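Long-range contact in endo alpha-1,4 polygalactosaminidase (Neosartorya fumigata, PDB 6OJ1), which cleaves alpha-1,4-linked galactosamine polymers internally as an endo-acting glycoside hydrolase and thereby disrupts microbial biofilms: residues Cys84-Pro96 / Leu110-Ser122. Sequence-based numbering, arbitrary orientation.
Sequences CYFSAGSYENWRP and LDDWPGEKWLNIS. With NAG (2-acetamido-2-deoxy-beta-D-glucopyranose), chain C.
Ser90 OG donates to Glu116 OE1 at 2.7 Å, meeting the carboxylate on its anti lone pair. Glu116 reaches it with an extended chain, CG anti to the backbone N (chi1 -161°), which also carries its CG to within 3.3 Å of Tyr91 O. Alongside runs Glu92, pointing the same way, its OE2 4.3 Å from Glu116 OE1. Arg95 grips Glu92 side-on with NE and NH1, one to each oxygen, both from above the carboxylate plane, and NH1 also pairs with Asp63. The guanidinium charge probably eases the closeness of the two glutamates.

Behind these side chains, strands 90-92 and 116-119 pair antiparallel. Tyr91 and Lys117 form the hydrogen-bonded pair, with Tyr91 N 2.6 Å from Lys117 O and Lys117 N bonded back to Tyr91 O. Leu119 N to Gly89 O and Asn93 N to Gly115 O carry the pairing outward, and water 1 donates to both Gly89 O and Leu119 O.

On the face bearing Tyr91 and Lys117, Leu119 CD2 packs against Tyr91 CB at 3.7 Å, while Lys117 NZ turns away to Asp109. Leu119 CD1 lies 3.6 Å from Ala88 O, a buried carbonyl oxygen with no polar partner. At the turn end, the Asn93 amide stands nearly perpendicular to the Trp113 ring, Asn93 OD1 3.7 Å from Trp113 CH2. Trp94 and the less well-ordered Trp113 meet rim to rim, their planes 22° apart.

Strand 90-92 follows barrel strand 81-87 after the short Ala88-Gly89 link, and the small sheet it edges, with 116-119 in the middle and 106-109 beyond, is an addition to the (beta/alpha)-barrel. Its chemistry is split: backbone bonds set the register, the bond from buried Ser90 to the Glu116 carboxylate and the neighbouring salt bridge tie down one face, and on the other Leu119 packs on Tyr91 while Lys117 pairs with Asp109.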
# COMPACT_ATOMS: atom_id res chain seq x y z
N CYS A 84 0.89 -7.12 3.97
CA CYS A 84 0.71 -6.44 5.24
C CYS A 84 0.97 -4.95 5.04
O CYS A 84 2.10 -4.55 4.70
CB CYS A 84 1.63 -7.03 6.30
SG CYS A 84 1.07 -8.72 6.71
N TYR A 85 -0.08 -4.17 5.23
CA TYR A 85 -0.03 -2.71 5.10
C TYR A 85 0.61 -2.08 6.34
O TYR A 85 0.30 -2.46 7.47
CB TYR A 85 -1.47 -2.18 4.92
CG TYR A 85 -1.58 -0.68 5.13
CD1 TYR A 85 -1.78 -0.15 6.40
CD2 TYR A 85 -1.44 0.19 4.06
CE1 TYR A 85 -1.84 1.24 6.61
CE2 TYR A 85 -1.51 1.56 4.25
CZ TYR A 85 -1.71 2.08 5.52
OH TYR A 85 -1.75 3.45 5.72
N PHE A 86 1.45 -1.08 6.12
CA PHE A 86 1.84 -0.20 7.22
C PHE A 86 2.25 1.13 6.61
O PHE A 86 2.50 1.23 5.40
CB PHE A 86 2.97 -0.79 8.06
CG PHE A 86 4.32 -0.84 7.35
CD1 PHE A 86 4.66 -1.92 6.55
CD2 PHE A 86 5.26 0.18 7.54
CE1 PHE A 86 5.90 -1.97 5.90
CE2 PHE A 86 6.49 0.14 6.91
CZ PHE A 86 6.83 -0.94 6.10
N SER A 87 2.27 2.17 7.43
CA SER A 87 2.68 3.48 6.95
C SER A 87 4.17 3.63 7.14
O SER A 87 4.66 3.62 8.28
CB SER A 87 1.94 4.61 7.67
OG SER A 87 2.35 5.86 7.10
N ALA A 88 4.90 3.80 6.03
CA ALA A 88 6.33 4.01 6.13
C ALA A 88 6.70 5.49 6.15
O ALA A 88 7.76 5.85 6.65
CB ALA A 88 7.04 3.31 4.96
N GLY A 89 5.82 6.37 5.67
CA GLY A 89 6.16 7.77 5.58
C GLY A 89 5.37 8.69 6.48
O GLY A 89 5.57 9.91 6.43
N SER A 90 4.48 8.14 7.32
CA SER A 90 3.74 8.96 8.27
C SER A 90 3.82 8.37 9.67
O SER A 90 3.86 7.14 9.86
CB SER A 90 2.27 9.16 7.88
OG SER A 90 1.46 8.09 8.33
N TYR A 91 3.87 9.27 10.64
CA TYR A 91 3.67 8.95 12.05
C TYR A 91 2.18 8.85 12.33
O TYR A 91 1.43 9.78 12.04
CB TYR A 91 4.29 10.05 12.91
CG TYR A 91 3.93 10.00 14.37
CD1 TYR A 91 4.63 9.18 15.25
CD2 TYR A 91 2.94 10.82 14.89
CE1 TYR A 91 4.33 9.16 16.59
CE2 TYR A 91 2.64 10.82 16.23
CZ TYR A 91 3.33 9.98 17.08
OH TYR A 91 3.02 9.98 18.41
N GLU A 92 1.75 7.72 12.91
CA GLU A 92 0.37 7.47 13.31
C GLU A 92 0.36 7.33 14.82
O GLU A 92 1.00 6.43 15.36
CB GLU A 92 -0.17 6.18 12.68
CG GLU A 92 -0.10 6.14 11.16
CD GLU A 92 -0.13 4.72 10.63
OE1 GLU A 92 0.76 3.92 10.99
OE2 GLU A 92 -1.04 4.41 9.84
N ASN A 93 -0.37 8.22 15.51
CA ASN A 93 -0.23 8.29 16.96
C ASN A 93 -0.97 7.17 17.68
O ASN A 93 -0.97 7.15 18.92
CB ASN A 93 -0.69 9.65 17.50
CG ASN A 93 -2.21 9.85 17.47
OD1 ASN A 93 -2.98 8.99 17.01
ND2 ASN A 93 -2.64 11.00 17.96
N TRP A 94 -1.59 6.24 16.96
CA TRP A 94 -2.26 5.12 17.62
C TRP A 94 -1.47 3.81 17.54
O TRP A 94 -1.97 2.79 18.03
CB TRP A 94 -3.65 4.91 17.03
CG TRP A 94 -3.68 4.58 15.57
CD1 TRP A 94 -3.79 3.34 15.01
CD2 TRP A 94 -3.64 5.51 14.48
NE1 TRP A 94 -3.80 3.44 13.64
CE2 TRP A 94 -3.72 4.76 13.29
CE3 TRP A 94 -3.53 6.90 14.39
CZ2 TRP A 94 -3.69 5.35 12.02
CZ3 TRP A 94 -3.50 7.49 13.13
CH2 TRP A 94 -3.59 6.72 11.97
N ARG A 95 -0.26 3.82 16.98
CA ARG A 95 0.46 2.57 16.83
C ARG A 95 1.20 2.22 18.12
O ARG A 95 1.57 3.11 18.90
CB ARG A 95 1.45 2.63 15.68
CG ARG A 95 0.82 2.93 14.33
CD ARG A 95 -0.28 1.93 14.00
NE ARG A 95 -0.71 2.10 12.63
CZ ARG A 95 -1.59 1.32 12.02
NH1 ARG A 95 -1.91 1.57 10.75
NH2 ARG A 95 -2.14 0.29 12.66
N PRO A 96 1.41 0.93 18.39
CA PRO A 96 2.07 0.54 19.65
C PRO A 96 3.54 0.89 19.70
O PRO A 96 4.12 0.86 20.80
CB PRO A 96 1.84 -0.98 19.72
CG PRO A 96 1.46 -1.39 18.34
CD PRO A 96 0.77 -0.22 17.72
N LEU A 110 -0.63 15.48 8.21
CA LEU A 110 -1.07 15.07 6.88
C LEU A 110 -2.29 15.87 6.42
O LEU A 110 -2.35 16.29 5.26
CB LEU A 110 -1.34 13.57 6.84
CG LEU A 110 -0.21 12.77 6.19
CD1 LEU A 110 1.06 12.85 7.03
CD2 LEU A 110 -0.59 11.33 5.95
N ASP A 111 -3.27 16.11 7.30
CA ASP A 111 -4.30 17.10 6.89
C ASP A 111 -4.97 17.65 8.15
O ASP A 111 -6.10 17.29 8.50
CB ASP A 111 -5.31 16.54 5.88
CG ASP A 111 -5.76 15.12 6.18
OD1 ASP A 111 -5.31 14.54 7.19
OD2 ASP A 111 -6.58 14.59 5.40
N ASP A 112 -4.24 18.52 8.84
CA ASP A 112 -4.69 19.38 9.93
C ASP A 112 -5.00 18.62 11.22
O ASP A 112 -5.57 19.21 12.15
CB ASP A 112 -5.92 20.21 9.52
N TRP A 113 -4.64 17.35 11.32
CA TRP A 113 -4.80 16.59 12.55
C TRP A 113 -3.44 16.09 13.03
O TRP A 113 -2.77 15.33 12.30
CB TRP A 113 -5.75 15.42 12.36
CG TRP A 113 -5.84 14.53 13.56
CD1 TRP A 113 -6.23 14.89 14.83
CD2 TRP A 113 -5.56 13.13 13.61
NE1 TRP A 113 -6.19 13.80 15.66
CE2 TRP A 113 -5.79 12.70 14.94
CE3 TRP A 113 -5.14 12.19 12.66
CZ2 TRP A 113 -5.61 11.38 15.34
CZ3 TRP A 113 -4.96 10.88 13.06
CH2 TRP A 113 -5.19 10.49 14.39
N PRO A 114 -2.98 16.47 14.23
CA PRO A 114 -1.63 16.09 14.66
C PRO A 114 -1.46 14.60 14.90
O PRO A 114 -0.33 14.15 15.13
CB PRO A 114 -1.43 16.88 15.97
CG PRO A 114 -2.55 17.89 16.00
CD PRO A 114 -3.68 17.27 15.24
N GLY A 115 -2.54 13.83 14.86
CA GLY A 115 -2.42 12.40 15.04
C GLY A 115 -1.74 11.68 13.89
O GLY A 115 -1.38 10.51 14.05
N GLU A 116 -1.57 12.35 12.75
CA GLU A 116 -0.80 11.77 11.66
C GLU A 116 0.08 12.85 11.04
O GLU A 116 -0.42 13.90 10.62
CB GLU A 116 -1.69 11.14 10.59
CG GLU A 116 -0.92 10.18 9.73
CD GLU A 116 -1.77 9.25 8.91
OE1 GLU A 116 -1.18 8.41 8.19
OE2 GLU A 116 -3.02 9.35 8.97
N LYS A 117 1.39 12.58 10.99
CA LYS A 117 2.40 13.54 10.57
C LYS A 117 3.37 12.92 9.58
O LYS A 117 3.70 11.73 9.67
CB LYS A 117 3.19 14.07 11.78
CG LYS A 117 2.38 14.85 12.80
CD LYS A 117 3.29 15.38 13.89
CE LYS A 117 2.48 16.05 15.01
NZ LYS A 117 1.88 17.34 14.55
N TRP A 118 3.88 13.75 8.67
CA TRP A 118 4.91 13.31 7.74
C TRP A 118 6.20 12.96 8.49
O TRP A 118 6.56 13.61 9.47
CB TRP A 118 5.17 14.41 6.69
CG TRP A 118 4.01 14.56 5.74
CD1 TRP A 118 3.10 15.58 5.70
CD2 TRP A 118 3.62 13.63 4.73
NE1 TRP A 118 2.17 15.36 4.71
CE2 TRP A 118 2.47 14.16 4.10
CE3 TRP A 118 4.13 12.40 4.29
CZ2 TRP A 118 1.83 13.51 3.04
CZ3 TRP A 118 3.49 11.75 3.24
CH2 TRP A 118 2.35 12.30 2.63
N LEU A 119 6.90 11.93 8.02
CA LEU A 119 8.16 11.51 8.62
C LEU A 119 9.35 12.01 7.80
O LEU A 119 9.28 12.10 6.57
CB LEU A 119 8.26 10.00 8.71
CG LEU A 119 7.26 9.37 9.67
CD1 LEU A 119 7.35 7.85 9.58
CD2 LEU A 119 7.52 9.89 11.08
N ASN A 120 10.45 12.28 8.50
CA ASN A 120 11.73 12.44 7.80
C ASN A 120 12.22 11.04 7.46
O ASN A 120 12.86 10.35 8.26
CB ASN A 120 12.73 13.19 8.65
CG ASN A 120 14.04 13.43 7.92
OD1 ASN A 120 14.22 12.96 6.79
ND2 ASN A 120 14.94 14.15 8.54
N ILE A 121 11.91 10.61 6.23
CA ILE A 121 12.24 9.25 5.82
C ILE A 121 13.73 9.04 5.63
O ILE A 121 14.17 7.89 5.45
CB ILE A 121 11.45 8.88 4.55
CG1 ILE A 121 11.76 9.87 3.41
CG2 ILE A 121 9.94 8.79 4.87
CD1 ILE A 121 11.02 9.54 2.09
N SER A 122 14.54 10.10 5.70
CA SER A 122 15.99 9.96 5.67
C SER A 122 16.59 9.74 7.05
O SER A 122 17.79 9.43 7.15
CB SER A 122 16.63 11.20 5.04
OG SER A 122 16.13 11.41 3.72
C1 NAG C . 16.21 14.39 7.88
C2 NAG C . 16.70 15.80 8.16
C3 NAG C . 18.05 16.02 7.49
C4 NAG C . 19.05 14.94 7.88
C5 NAG C . 18.45 13.53 7.72
C6 NAG C . 19.31 12.46 8.35
C7 NAG C . 15.22 17.73 8.51
C8 NAG C . 14.24 18.67 7.87
N2 NAG C . 15.74 16.79 7.71
O3 NAG C . 18.54 17.30 7.89
O4 NAG C . 20.17 15.02 7.00
O5 NAG C . 17.17 13.45 8.34
O6 NAG C . 19.28 12.54 9.78
O7 NAG C . 15.52 17.81 9.69
O HOH W 1 7.39 11.21 4.83
O HOH W 2 -0.14 13.13 17.82